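Local coordinates for Ice-binding protein (Flavobacteriaceae bacterium, PDB 5UYT) that binds ice and acts as an antifreeze protein, its two ice-binding-like regions lying in tandem and built from right-handed beta-solenoid coils, at residues Leu233-Thr239 with Ile409-Ile414; Val221-Ile226 with Gly400-Ser404; Ser129-Val135 with Leu156-Met162; Leu80-Leu84 with Ile97-Leu103; Leu289-Leu295 with His310-Asn315. The contacts are given in a common frame with arbitrary orientation. Residues are numbered along the deposited sequence.

The five contacts sample two beta-solenoids in series. Interactions 3 and 4 belong to the first and lie about 15 Å apart, centre to centre; their coils join directly where Ala130 N meets Leu103 O at 2.9 Å. Interactions 1 and 2, also about 15 Å apart between centres, share the core of the second solenoid, Leu233 CD1 touching Ile226 CG2 at 3.5 Å, and both bring together segments some 170 residues apart. Interaction 5 is nested within the loops these two close, its centre about 23 Å from that of interaction 2, and faces residues of the first ice-binding-like region. Interactions 1 and 4 are farthest apart, about 64 Å between centres.

Interaction 1: Leu233-Thr239 with Ile409-Ile414; sequences LTNAGIT and ISTFGI
Asn235 OD1 accepts two hydroxyl hydrogen bonds, from Thr411 OG1 (2.7 Å) and from Thr239 OG1 (2.6 Å); Thr239 OG1 in turn accepts Ile414 N at 3.0 Å. Asn235 chi1 is t and Thr411 chi1 p, which brings their polar ends together. Extended strands 233-236 and 409-412 run parallel (12°, axes 4.7 Å apart), pairing Leu233 with Ile409 through Ala236 with Phe412. Thr234 N to Ile409 O (2.8 Å), Thr411 N to Thr234 O, Ala236 N to Thr411 O and Gly413 N to Ala236 O (each 2.9 Å) form the ladder. Gly413 then turns at phi/psi 56/53, a left-handed conformation easy for glycine. On the buried face Leu233 CD1 meets Ile409 CG2 at 3.6 Å; on the more exposed face Ala236 CB lies 3.9 Å from Phe412 CD1, with Thr234 and Ser410 beside them. These right-handed beta-solenoid coils stack though about 170 residues apart in sequence, and the asparagine-threonine cluster implies that buried polar groups are satisfied where the coils turn the corner.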
# COMPACT_ATOMS: atom_id res chain seq x y z
N LEU A 233 -16.83 26.21 -15.07
CA LEU A 233 -15.47 25.66 -15.18
C LEU A 233 -14.60 26.80 -15.69
O LEU A 233 -14.87 27.31 -16.78
CB LEU A 233 -15.46 24.43 -16.11
CG LEU A 233 -14.12 23.91 -16.62
CD1 LEU A 233 -13.17 23.56 -15.47
CD2 LEU A 233 -14.34 22.73 -17.56
N THR A 234 -13.60 27.22 -14.91
CA THR A 234 -12.82 28.41 -15.28
C THR A 234 -11.35 28.09 -15.20
O THR A 234 -10.87 27.68 -14.14
CB THR A 234 -13.09 29.57 -14.32
OG1 THR A 234 -14.49 29.86 -14.34
CG2 THR A 234 -12.37 30.85 -14.86
N ASN A 235 -10.64 28.27 -16.31
CA ASN A 235 -9.19 28.19 -16.27
C ASN A 235 -8.55 29.57 -16.29
O ASN A 235 -9.09 30.49 -16.93
CB ASN A 235 -8.63 27.41 -17.48
CG ASN A 235 -7.10 27.33 -17.47
OD1 ASN A 235 -6.47 26.64 -16.62
ND2 ASN A 235 -6.46 28.10 -18.38
N ALA A 236 -7.44 29.72 -15.60
CA ALA A 236 -6.57 30.91 -15.72
C ALA A 236 -5.15 30.47 -15.97
O ALA A 236 -4.78 29.33 -15.64
CB ALA A 236 -6.61 31.75 -14.46
N GLY A 237 -4.35 31.38 -16.53
CA GLY A 237 -2.95 31.08 -16.83
C GLY A 237 -2.84 30.17 -18.06
O GLY A 237 -3.81 29.96 -18.81
N ILE A 238 -1.64 29.65 -18.25
CA ILE A 238 -1.28 28.80 -19.39
C ILE A 238 -1.46 27.33 -19.01
O ILE A 238 -0.69 26.76 -18.20
CB ILE A 238 0.19 29.10 -19.85
CG1 ILE A 238 0.36 30.60 -20.26
CG2 ILE A 238 0.59 28.14 -20.97
CD1 ILE A 238 -0.53 31.05 -21.42
N THR A 239 -2.46 26.71 -19.63
CA THR A 239 -2.87 25.36 -19.26
C THR A 239 -2.91 24.55 -20.53
O THR A 239 -3.37 25.07 -21.58
CB THR A 239 -4.25 25.43 -18.59
OG1 THR A 239 -4.06 25.91 -17.26
CG2 THR A 239 -4.95 24.07 -18.58
N ILE A 409 -15.38 24.41 -10.85
CA ILE A 409 -13.99 23.94 -10.96
C ILE A 409 -13.15 25.12 -11.46
O ILE A 409 -13.51 25.76 -12.47
CB ILE A 409 -13.83 22.76 -11.96
CG1 ILE A 409 -14.66 21.53 -11.55
CG2 ILE A 409 -12.35 22.37 -12.12
CD1 ILE A 409 -14.56 20.40 -12.59
N SER A 410 -12.05 25.39 -10.75
CA SER A 410 -11.16 26.47 -11.13
C SER A 410 -9.78 25.88 -11.27
O SER A 410 -9.31 25.20 -10.35
CB SER A 410 -11.14 27.57 -10.06
OG SER A 410 -12.46 28.03 -9.80
N THR A 411 -9.15 26.12 -12.43
CA THR A 411 -7.82 25.57 -12.68
C THR A 411 -6.86 26.73 -12.96
O THR A 411 -7.29 27.79 -13.50
CB THR A 411 -7.81 24.58 -13.88
OG1 THR A 411 -8.24 25.25 -15.08
CG2 THR A 411 -8.83 23.43 -13.60
N PHE A 412 -5.58 26.51 -12.63
CA PHE A 412 -4.58 27.56 -12.75
C PHE A 412 -3.29 26.96 -13.34
O PHE A 412 -2.57 26.25 -12.63
CB PHE A 412 -4.30 28.16 -11.35
CG PHE A 412 -5.48 28.86 -10.74
CD1 PHE A 412 -5.71 30.22 -10.97
CD2 PHE A 412 -6.37 28.17 -9.93
CE1 PHE A 412 -6.82 30.88 -10.42
CE2 PHE A 412 -7.49 28.82 -9.40
CZ PHE A 412 -7.72 30.18 -9.63
N GLY A 413 -3.01 27.20 -14.63
CA GLY A 413 -1.70 26.85 -15.15
C GLY A 413 -1.35 25.38 -14.95
O GLY A 413 -0.24 25.07 -14.47
N ILE A 414 -2.23 24.50 -15.39
CA ILE A 414 -2.07 23.04 -15.14
C ILE A 414 -1.78 22.30 -16.46
O ILE A 414 -1.91 22.88 -17.55
CB ILE A 414 -3.31 22.42 -14.46
CG1 ILE A 414 -4.52 22.33 -15.41
CG2 ILE A 414 -3.70 23.20 -13.18
CD1 ILE A 414 -5.66 21.48 -14.79
O HOH W 1 -9.37 29.65 -12.60
O HOH W 2 -15.24 28.10 -11.74

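Interaction 2: Val221-Ile226 with Gly400-Ser404; sequences VVCYTI and GRVLS
Hydrogen bonds first: Arg401, its CA-to-CB bond pointing toward 221-226, donates from NH2 to Val222 O (2.8 Å) and from NE to Tyr224 O (2.9 Å). Its rotamer (chi1 p, chi2 t, chi3 p) brings the guanidinium to the end of the 3-10 turn 221-223, with Val222 CA over one face and Tyr224 O near its plane. That turn is closed by Tyr224 N to Val221 O (3.0 Å). Between backbones, Val402 N donates to Thr225 O (2.8 Å), and Ile226 CA approaches Val402 O at 3.3 Å; Ile226 and Val402 pair in parallel, CA atoms 5.1 Å apart. Both segments turn corners, at Thr225-Ile226 and at Gly400, whose phi/psi of 141/-135 would jam a CB against the preceding carbonyl. Apolar contacts between branched side chains are looser: Ile226 CD1 to Val402 CB, 4.2 Å, inside the solenoid, and Val221 CG1 to Leu403 CD1, 4.1 Å, on the outer side beneath helix 270-288. A disulfide joins Cys223 to Cys422, and Ser382 binds Arg401 NH1. The buried guanidinium is thus held largely by carbonyl oxygens, which do not neutralise its charge, and ties the chain entering the second solenoid to a late coil.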
# COMPACT_ATOMS: atom_id res chain seq x y z
N VAL A 221 -17.59 9.71 -20.22
CA VAL A 221 -16.75 10.61 -19.43
C VAL A 221 -15.25 10.19 -19.48
O VAL A 221 -14.36 10.99 -19.13
CB VAL A 221 -17.38 10.90 -18.02
CG1 VAL A 221 -16.79 9.99 -16.97
CG2 VAL A 221 -17.09 12.36 -17.63
N VAL A 222 -14.96 8.99 -20.02
CA VAL A 222 -13.57 8.58 -20.33
C VAL A 222 -12.89 9.55 -21.33
O VAL A 222 -11.66 9.69 -21.35
CB VAL A 222 -13.46 7.12 -20.89
CG1 VAL A 222 -13.84 7.04 -22.35
CG2 VAL A 222 -12.05 6.57 -20.67
N CYS A 223 -13.71 10.26 -22.13
CA CYS A 223 -13.18 11.23 -23.09
C CYS A 223 -12.97 12.62 -22.51
O CYS A 223 -12.45 13.48 -23.23
CB CYS A 223 -14.10 11.34 -24.32
SG CYS A 223 -14.10 9.79 -25.27
N TYR A 224 -13.35 12.83 -21.25
CA TYR A 224 -13.12 14.13 -20.62
C TYR A 224 -11.96 14.06 -19.65
O TYR A 224 -11.71 13.02 -19.05
CB TYR A 224 -14.37 14.58 -19.86
CG TYR A 224 -15.45 15.19 -20.72
CD1 TYR A 224 -15.62 16.58 -20.76
CD2 TYR A 224 -16.33 14.39 -21.45
CE1 TYR A 224 -16.61 17.14 -21.54
CE2 TYR A 224 -17.33 14.94 -22.23
CZ TYR A 224 -17.47 16.32 -22.25
OH TYR A 224 -18.46 16.88 -22.99
N THR A 225 -11.30 15.19 -19.45
CA THR A 225 -10.22 15.29 -18.53
C THR A 225 -10.57 16.20 -17.36
O THR A 225 -10.11 15.97 -16.25
CB THR A 225 -8.96 15.77 -19.27
OG1 THR A 225 -8.70 14.84 -20.34
CG2 THR A 225 -7.74 15.83 -18.35
N ILE A 226 -11.32 17.28 -17.63
CA ILE A 226 -11.77 18.20 -16.57
C ILE A 226 -13.26 18.42 -16.85
O ILE A 226 -13.62 18.91 -17.94
CB ILE A 226 -11.05 19.57 -16.64
CG1 ILE A 226 -9.53 19.39 -16.63
CG2 ILE A 226 -11.51 20.49 -15.50
CD1 ILE A 226 -8.94 18.94 -15.30
N GLY A 400 -4.75 11.36 -15.87
CA GLY A 400 -6.06 10.85 -15.44
C GLY A 400 -7.08 11.95 -15.70
O GLY A 400 -7.07 12.55 -16.74
N ARG A 401 -7.97 12.21 -14.73
CA ARG A 401 -9.01 13.21 -14.93
C ARG A 401 -9.50 13.73 -13.60
O ARG A 401 -9.38 13.06 -12.60
CB ARG A 401 -10.20 12.71 -15.79
CG ARG A 401 -10.71 11.33 -15.48
CD ARG A 401 -11.71 10.83 -16.56
NE ARG A 401 -11.12 10.41 -17.85
CZ ARG A 401 -10.39 9.30 -18.04
NH1 ARG A 401 -10.09 8.45 -17.01
NH2 ARG A 401 -9.95 9.00 -19.26
N VAL A 402 -10.05 14.94 -13.61
CA VAL A 402 -10.67 15.46 -12.39
C VAL A 402 -12.11 15.87 -12.74
O VAL A 402 -12.33 16.68 -13.64
CB VAL A 402 -9.90 16.69 -11.91
CG1 VAL A 402 -10.64 17.27 -10.72
CG2 VAL A 402 -8.46 16.30 -11.51
N LEU A 403 -13.06 15.24 -12.05
CA LEU A 403 -14.47 15.31 -12.39
C LEU A 403 -15.21 15.67 -11.11
O LEU A 403 -14.75 15.30 -10.04
CB LEU A 403 -14.98 13.93 -12.90
CG LEU A 403 -14.02 13.22 -13.88
CD1 LEU A 403 -14.53 11.83 -14.13
CD2 LEU A 403 -14.03 13.97 -15.20
N SER A 404 -16.30 16.41 -11.20
CA SER A 404 -17.17 16.59 -10.04
C SER A 404 -18.59 16.48 -10.50
O SER A 404 -18.97 17.07 -11.53
CB SER A 404 -17.01 17.95 -9.33
OG SER A 404 -17.93 17.98 -8.22

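Interaction 3: Ser129-Val135 with Leu156-Met162; sequences SAANTQV and LATNTVM
Ser129 lies over the start of the next coil's turn, its OG 3.3 Å from Leu156 CA and 3.7 Å from Leu156 CB. Two consecutive coils of the right-handed beta-solenoid stack here, each bending through a type II turn, Ala130-Thr133 over Ala157-Thr160. With chi1 p, Ser129 OG donates to Thr160 OG1 (2.7 Å) and accepts Ala157 N (2.9 Å). In each turn the last threonine, chi1 m, closes the bend by side chain as well: Thr133 OG1 to Ala130 O 2.6 Å, Thr160 OG1 to Ala157 O 2.7 Å. The third positions are left-handed, Asn132 at phi/psi 74/12 and Asn159 at 60/24, a conformation asparagine tolerates well. Asn132 N donates to Thr158 O (3.0 Å), and a water donates to Asn132 OD1 (2.9 Å) while lying 2.7 Å from Thr158 OG1. Beyond the turns Gln134 and Val161 bridge, CA atoms 4.5 Å apart, with Val161 N to Thr133 O and Val135 N to Val161 O both 2.8 Å. Small Ala131 and Ala157 permit the close stacking, their CB atoms 4.3 Å apart. On the inner side Val135 CG2 rests 3.9 Å from Met162 SD.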
# COMPACT_ATOMS: atom_id res chain seq x y z
N SER A 129 20.37 -8.78 16.60
CA SER A 129 21.28 -8.29 15.55
C SER A 129 22.01 -7.05 16.07
O SER A 129 21.53 -6.37 17.00
CB SER A 129 20.50 -7.93 14.28
OG SER A 129 19.62 -6.83 14.51
N ALA A 130 23.16 -6.78 15.45
CA ALA A 130 23.90 -5.53 15.65
C ALA A 130 23.31 -4.45 14.75
O ALA A 130 22.67 -4.78 13.74
CB ALA A 130 25.37 -5.76 15.33
N ALA A 131 23.51 -3.18 15.10
CA ALA A 131 23.00 -2.09 14.26
C ALA A 131 23.54 -2.27 12.85
O ALA A 131 24.71 -2.67 12.67
CB ALA A 131 23.40 -0.74 14.83
N ASN A 132 22.67 -2.02 11.86
CA ASN A 132 23.04 -1.97 10.42
C ASN A 132 23.31 -3.32 9.81
O ASN A 132 23.82 -3.39 8.69
CB ASN A 132 24.26 -1.07 10.18
CG ASN A 132 24.12 0.29 10.84
OD1 ASN A 132 23.15 0.99 10.63
ND2 ASN A 132 25.09 0.64 11.68
N THR A 133 22.95 -4.40 10.52
CA THR A 133 22.98 -5.74 9.96
C THR A 133 22.12 -5.80 8.71
O THR A 133 21.04 -5.22 8.68
CB THR A 133 22.39 -6.73 10.97
OG1 THR A 133 23.23 -6.76 12.14
CG2 THR A 133 22.26 -8.16 10.38
N GLN A 134 22.57 -6.55 7.70
CA GLN A 134 21.73 -6.73 6.49
C GLN A 134 21.65 -8.18 6.03
O GLN A 134 22.68 -8.81 5.74
CB GLN A 134 22.25 -5.87 5.36
CG GLN A 134 22.09 -4.39 5.67
CD GLN A 134 22.28 -3.53 4.45
OE1 GLN A 134 22.61 -2.36 4.56
NE2 GLN A 134 22.05 -4.10 3.27
N VAL A 135 20.43 -8.69 5.95
CA VAL A 135 20.18 -9.99 5.35
C VAL A 135 19.78 -9.76 3.89
O VAL A 135 18.86 -9.01 3.62
CB VAL A 135 19.11 -10.76 6.13
CG1 VAL A 135 18.77 -12.09 5.44
CG2 VAL A 135 19.64 -11.03 7.54
N LEU A 156 15.94 -6.86 17.05
CA LEU A 156 16.69 -6.39 15.90
C LEU A 156 17.08 -4.94 16.08
O LEU A 156 16.21 -4.08 16.27
CB LEU A 156 15.92 -6.63 14.59
CG LEU A 156 15.48 -8.10 14.41
CD1 LEU A 156 14.89 -8.27 13.02
CD2 LEU A 156 16.65 -9.07 14.59
N ALA A 157 18.40 -4.68 16.00
CA ALA A 157 18.99 -3.37 16.26
C ALA A 157 18.66 -2.38 15.17
O ALA A 157 18.21 -2.76 14.08
CB ALA A 157 20.50 -3.49 16.40
N THR A 158 18.92 -1.11 15.48
CA THR A 158 18.60 -0.02 14.57
C THR A 158 19.07 -0.29 13.13
O THR A 158 20.20 -0.75 12.89
CB THR A 158 19.20 1.30 15.03
OG1 THR A 158 20.61 1.14 15.13
CG2 THR A 158 18.69 1.65 16.42
N ASN A 159 18.19 0.02 12.19
CA ASN A 159 18.47 -0.12 10.74
C ASN A 159 18.81 -1.55 10.27
O ASN A 159 19.45 -1.71 9.23
CB ASN A 159 19.54 0.89 10.28
CG ASN A 159 19.13 2.32 10.55
OD1 ASN A 159 17.99 2.70 10.31
ND2 ASN A 159 20.03 3.10 11.10
N THR A 160 18.36 -2.57 10.99
CA THR A 160 18.56 -3.95 10.53
C THR A 160 17.69 -4.24 9.31
O THR A 160 16.47 -4.01 9.35
CB THR A 160 18.28 -4.99 11.65
OG1 THR A 160 19.29 -4.84 12.65
CG2 THR A 160 18.33 -6.43 11.10
N VAL A 161 18.30 -4.72 8.23
CA VAL A 161 17.55 -5.20 7.07
C VAL A 161 17.36 -6.71 7.24
O VAL A 161 18.35 -7.48 7.30
CB VAL A 161 18.28 -4.90 5.77
CG1 VAL A 161 17.56 -5.58 4.59
CG2 VAL A 161 18.39 -3.38 5.58
N MET A 162 16.11 -7.13 7.39
CA MET A 162 15.78 -8.52 7.72
C MET A 162 14.86 -9.15 6.66
O MET A 162 14.05 -8.48 6.04
CB MET A 162 15.14 -8.60 9.12
CG MET A 162 14.95 -10.02 9.68
SD MET A 162 16.52 -10.89 9.88
CE MET A 162 15.89 -12.19 10.97
O HOH W 3 21.72 2.10 12.92
O HOH W 4 20.97 -1.07 7.23

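Interaction 4: Leu80-Leu84 with Ile97-Leu103; sequences LAPLL and IGQGASL
This is a parallel strand pairing with an apolar corner, joining strand 83-85, outermost in its seven-stranded sheet, to strand 101-104 one coil on. Ser102 N donates to Pro82 O (2.9 Å) and Leu84 N to Ser102 O (2.9 Å). Leu83 thus pairs with Ser102 (CA atoms 5.2 Å apart) and Leu84 with Leu103 (4.8 Å), while Leu103 CA touches Leu84 O at 3.3 Å. Leu83 and Ser102 share the more exposed face, Leu84 and Leu103 the buried one, where Leu84 CB meets Leu103 CD2 at 3.6 Å and Trp148 packs against both. Ile97, the last residue of strand 93-97, chi1 m and chi2 t, points toward 80-84: its CD1 lies 3.7 Å from Leu84 CD2, its CG1 3.9 Å from Leu80 CB and its CG2 4.2 Å from Pro82 CB. Pro82, at phi/psi -69/-22, suits the bend into the strand, and its CB rests on Gly100 O at 3.3 Å. Stacked corners filled by leucine and isoleucine, with backbone ladders beside them, are typical of the beta-solenoid.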
# COMPACT_ATOMS: atom_id res chain seq x y z
N LEU A 80 25.40 -24.28 12.57
CA LEU A 80 26.13 -23.03 12.42
C LEU A 80 26.59 -22.50 13.76
O LEU A 80 25.93 -22.71 14.77
CB LEU A 80 25.25 -21.97 11.73
CG LEU A 80 24.69 -22.28 10.35
CD1 LEU A 80 23.86 -21.09 9.87
CD2 LEU A 80 25.80 -22.63 9.37
N ALA A 81 27.73 -21.80 13.75
CA ALA A 81 28.19 -21.05 14.92
C ALA A 81 27.17 -19.94 15.20
O ALA A 81 26.45 -19.51 14.28
CB ALA A 81 29.59 -20.48 14.68
N PRO A 82 27.09 -19.49 16.47
CA PRO A 82 26.05 -18.51 16.78
C PRO A 82 26.27 -17.12 16.17
O PRO A 82 25.29 -16.40 16.02
CB PRO A 82 26.08 -18.43 18.31
CG PRO A 82 27.44 -18.86 18.69
CD PRO A 82 27.86 -19.88 17.66
N LEU A 83 27.51 -16.77 15.81
CA LEU A 83 27.77 -15.49 15.14
C LEU A 83 27.48 -15.64 13.65
O LEU A 83 28.27 -16.23 12.91
CB LEU A 83 29.20 -15.00 15.40
CG LEU A 83 29.59 -13.54 15.05
CD1 LEU A 83 28.46 -12.50 15.20
CD2 LEU A 83 30.80 -13.14 15.90
N LEU A 84 26.34 -15.11 13.21
CA LEU A 84 25.86 -15.23 11.83
C LEU A 84 26.04 -13.95 11.06
O LEU A 84 25.71 -12.86 11.57
CB LEU A 84 24.36 -15.50 11.79
CG LEU A 84 23.68 -16.80 12.18
CD1 LEU A 84 22.28 -16.71 11.61
CD2 LEU A 84 24.43 -18.00 11.61
N ILE A 97 21.21 -23.96 15.28
CA ILE A 97 22.11 -23.24 16.17
C ILE A 97 21.65 -23.52 17.60
O ILE A 97 20.63 -22.99 18.04
CB ILE A 97 22.11 -21.71 15.88
CG1 ILE A 97 22.48 -21.44 14.41
CG2 ILE A 97 23.08 -21.02 16.83
CD1 ILE A 97 22.44 -19.99 14.00
N GLY A 98 22.41 -24.34 18.33
CA GLY A 98 21.95 -24.86 19.63
C GLY A 98 22.20 -23.95 20.82
O GLY A 98 22.58 -24.41 21.90
N GLN A 99 21.95 -22.66 20.62
CA GLN A 99 22.17 -21.60 21.62
C GLN A 99 21.60 -20.32 21.02
O GLN A 99 21.12 -20.33 19.88
CB GLN A 99 23.67 -21.45 21.94
CG GLN A 99 24.52 -21.03 20.74
CD GLN A 99 26.01 -21.10 21.01
OE1 GLN A 99 26.56 -20.29 21.77
NE2 GLN A 99 26.68 -22.07 20.39
N GLY A 100 21.64 -19.21 21.77
CA GLY A 100 21.25 -17.91 21.23
C GLY A 100 22.19 -17.47 20.11
O GLY A 100 23.41 -17.75 20.15
N ALA A 101 21.62 -16.80 19.12
CA ALA A 101 22.37 -16.39 17.93
C ALA A 101 22.45 -14.85 17.82
O ALA A 101 21.64 -14.12 18.38
CB ALA A 101 21.74 -16.98 16.68
N SER A 102 23.45 -14.37 17.10
CA SER A 102 23.55 -12.94 16.85
C SER A 102 23.96 -12.67 15.42
O SER A 102 24.97 -13.20 14.91
CB SER A 102 24.49 -12.25 17.84
OG SER A 102 25.79 -12.80 17.73
N LEU A 103 23.17 -11.82 14.78
CA LEU A 103 23.43 -11.41 13.41
C LEU A 103 24.29 -10.16 13.41
O LEU A 103 24.15 -9.27 14.28
CB LEU A 103 22.10 -11.12 12.65
CG LEU A 103 21.22 -12.34 12.32
CD1 LEU A 103 19.81 -11.86 12.03
CD2 LEU A 103 21.75 -13.09 11.11

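Interaction 5: Leu289-Leu295 with His310-Asn315; sequences LPTDIEL and HTYLLN
Ile293 sits at the apolar centre: its CD1 makes a CH-pi contact over the face of the His310 ring, 3.7 Å from the centroid and 7° off the normal, and its CB lies 3.8 Å from Tyr312 CD1. In this beta-solenoid the short strand 293-294 lines up parallel to strand 311-314, pairing Ile293 with Tyr312 and Glu294 with Leu313 (CA atoms 5.0 and 4.6 Å apart). Leu295, chi1 m and chi2 t, extends the patch, CG to Tyr312 CD1 3.9 Å and CB to Leu314 CD2 3.6 Å. The ladder follows: Leu313 N to Ile293 O (3.0 Å), Leu295 N to Leu313 O (2.8 Å), Asp292 N to Thr311 O (2.9 Å), and a weak bond from Ile293 N to Thr311 O (3.4 Å). Asp292, at phi/psi -86/-46, bends the chain so that its OD2 can accept Thr311 N at 2.8 Å. His310 ND1 donates to Tyr312 OH (3.1 Å), and Tyr312 OH also bonds Asp47 of the first ice-binding-like region. At the polar edge one water donates to Glu294 OE2 (2.7 Å) and Leu295 O (2.8 Å) and accepts Asn315 N (2.8 Å).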
# COMPACT_ATOMS: atom_id res chain seq x y z
N LEU A 289 -18.88 0.02 -3.80
CA LEU A 289 -17.86 -1.04 -3.66
C LEU A 289 -17.57 -1.28 -2.19
O LEU A 289 -17.33 -0.33 -1.45
CB LEU A 289 -16.51 -0.66 -4.34
CG LEU A 289 -16.50 -0.75 -5.87
CD1 LEU A 289 -15.25 -0.08 -6.47
CD2 LEU A 289 -16.65 -2.22 -6.34
N PRO A 290 -17.56 -2.55 -1.76
CA PRO A 290 -17.20 -2.91 -0.37
C PRO A 290 -15.78 -2.50 -0.01
O PRO A 290 -14.86 -2.65 -0.83
CB PRO A 290 -17.34 -4.44 -0.34
CG PRO A 290 -18.06 -4.80 -1.60
CD PRO A 290 -17.81 -3.72 -2.60
N THR A 291 -15.59 -1.98 1.20
CA THR A 291 -14.26 -1.57 1.67
C THR A 291 -13.44 -2.82 2.02
O THR A 291 -13.95 -3.69 2.73
CB THR A 291 -14.40 -0.72 2.95
OG1 THR A 291 -15.04 0.50 2.59
CG2 THR A 291 -13.03 -0.40 3.58
N ASP A 292 -12.22 -2.92 1.50
CA ASP A 292 -11.29 -3.98 1.92
C ASP A 292 -10.51 -3.56 3.16
O ASP A 292 -10.34 -4.33 4.10
CB ASP A 292 -10.28 -4.25 0.80
CG ASP A 292 -10.91 -4.85 -0.41
OD1 ASP A 292 -11.79 -5.72 -0.25
OD2 ASP A 292 -10.55 -4.46 -1.53
N ILE A 293 -10.00 -2.33 3.13
CA ILE A 293 -9.05 -1.86 4.16
C ILE A 293 -9.40 -0.43 4.46
O ILE A 293 -9.50 0.39 3.54
CB ILE A 293 -7.57 -1.92 3.71
CG1 ILE A 293 -7.09 -3.39 3.56
CG2 ILE A 293 -6.64 -1.12 4.66
CD1 ILE A 293 -5.76 -3.50 2.80
N GLU A 294 -9.60 -0.12 5.75
CA GLU A 294 -9.80 1.29 6.12
C GLU A 294 -8.48 1.89 6.60
O GLU A 294 -7.81 1.32 7.49
CB GLU A 294 -10.87 1.49 7.21
CG GLU A 294 -11.05 2.97 7.59
CD GLU A 294 -12.09 3.22 8.68
OE1 GLU A 294 -12.77 2.25 9.11
OE2 GLU A 294 -12.23 4.38 9.12
N LEU A 295 -8.13 3.02 6.02
CA LEU A 295 -6.92 3.77 6.40
C LEU A 295 -7.38 4.70 7.49
O LEU A 295 -8.15 5.64 7.25
CB LEU A 295 -6.29 4.52 5.19
CG LEU A 295 -5.88 3.62 4.01
CD1 LEU A 295 -5.42 4.41 2.80
CD2 LEU A 295 -4.78 2.61 4.40
N HIS A 310 -6.68 -2.81 -3.95
CA HIS A 310 -7.78 -2.97 -2.98
C HIS A 310 -8.74 -1.79 -3.19
O HIS A 310 -8.40 -0.80 -3.84
CB HIS A 310 -7.28 -2.84 -1.53
CG HIS A 310 -6.48 -4.01 -1.03
ND1 HIS A 310 -5.11 -3.94 -0.87
CD2 HIS A 310 -6.85 -5.25 -0.63
CE1 HIS A 310 -4.66 -5.09 -0.39
NE2 HIS A 310 -5.69 -5.91 -0.25
N THR A 311 -9.90 -1.88 -2.53
CA THR A 311 -10.73 -0.74 -2.28
C THR A 311 -10.42 -0.23 -0.86
O THR A 311 -10.64 -0.96 0.12
CB THR A 311 -12.20 -1.13 -2.37
OG1 THR A 311 -12.50 -1.62 -3.68
CG2 THR A 311 -13.09 0.10 -2.08
N TYR A 312 -9.97 1.02 -0.76
CA TYR A 312 -9.63 1.61 0.55
C TYR A 312 -10.70 2.60 0.95
O TYR A 312 -11.32 3.22 0.08
CB TYR A 312 -8.31 2.38 0.43
CG TYR A 312 -7.14 1.46 0.24
CD1 TYR A 312 -6.57 0.81 1.34
CD2 TYR A 312 -6.63 1.19 -1.04
CE1 TYR A 312 -5.50 -0.07 1.18
CE2 TYR A 312 -5.56 0.31 -1.21
CZ TYR A 312 -5.00 -0.31 -0.09
OH TYR A 312 -3.94 -1.20 -0.21
N LEU A 313 -10.87 2.77 2.26
CA LEU A 313 -11.72 3.84 2.81
C LEU A 313 -10.88 4.78 3.67
O LEU A 313 -10.16 4.34 4.59
CB LEU A 313 -12.86 3.26 3.67
CG LEU A 313 -13.71 4.32 4.40
CD1 LEU A 313 -14.50 5.23 3.46
CD2 LEU A 313 -14.63 3.62 5.41
N LEU A 314 -10.94 6.07 3.36
CA LEU A 314 -10.48 7.10 4.28
C LEU A 314 -11.76 7.77 4.79
O LEU A 314 -12.41 8.49 4.03
CB LEU A 314 -9.58 8.10 3.54
CG LEU A 314 -8.20 7.52 3.16
CD1 LEU A 314 -7.78 8.09 1.83
CD2 LEU A 314 -7.16 7.87 4.22
N ASN A 315 -12.12 7.55 6.07
CA ASN A 315 -13.47 7.89 6.55
C ASN A 315 -13.62 9.34 7.09
O ASN A 315 -14.44 9.58 8.00
CB ASN A 315 -13.98 6.86 7.56
CG ASN A 315 -15.51 6.88 7.68
OD1 ASN A 315 -16.21 7.13 6.68
ND2 ASN A 315 -16.03 6.65 8.87
O HOH W 5 -14.14 -3.78 -3.15
O HOH W 6 -10.68 6.30 8.13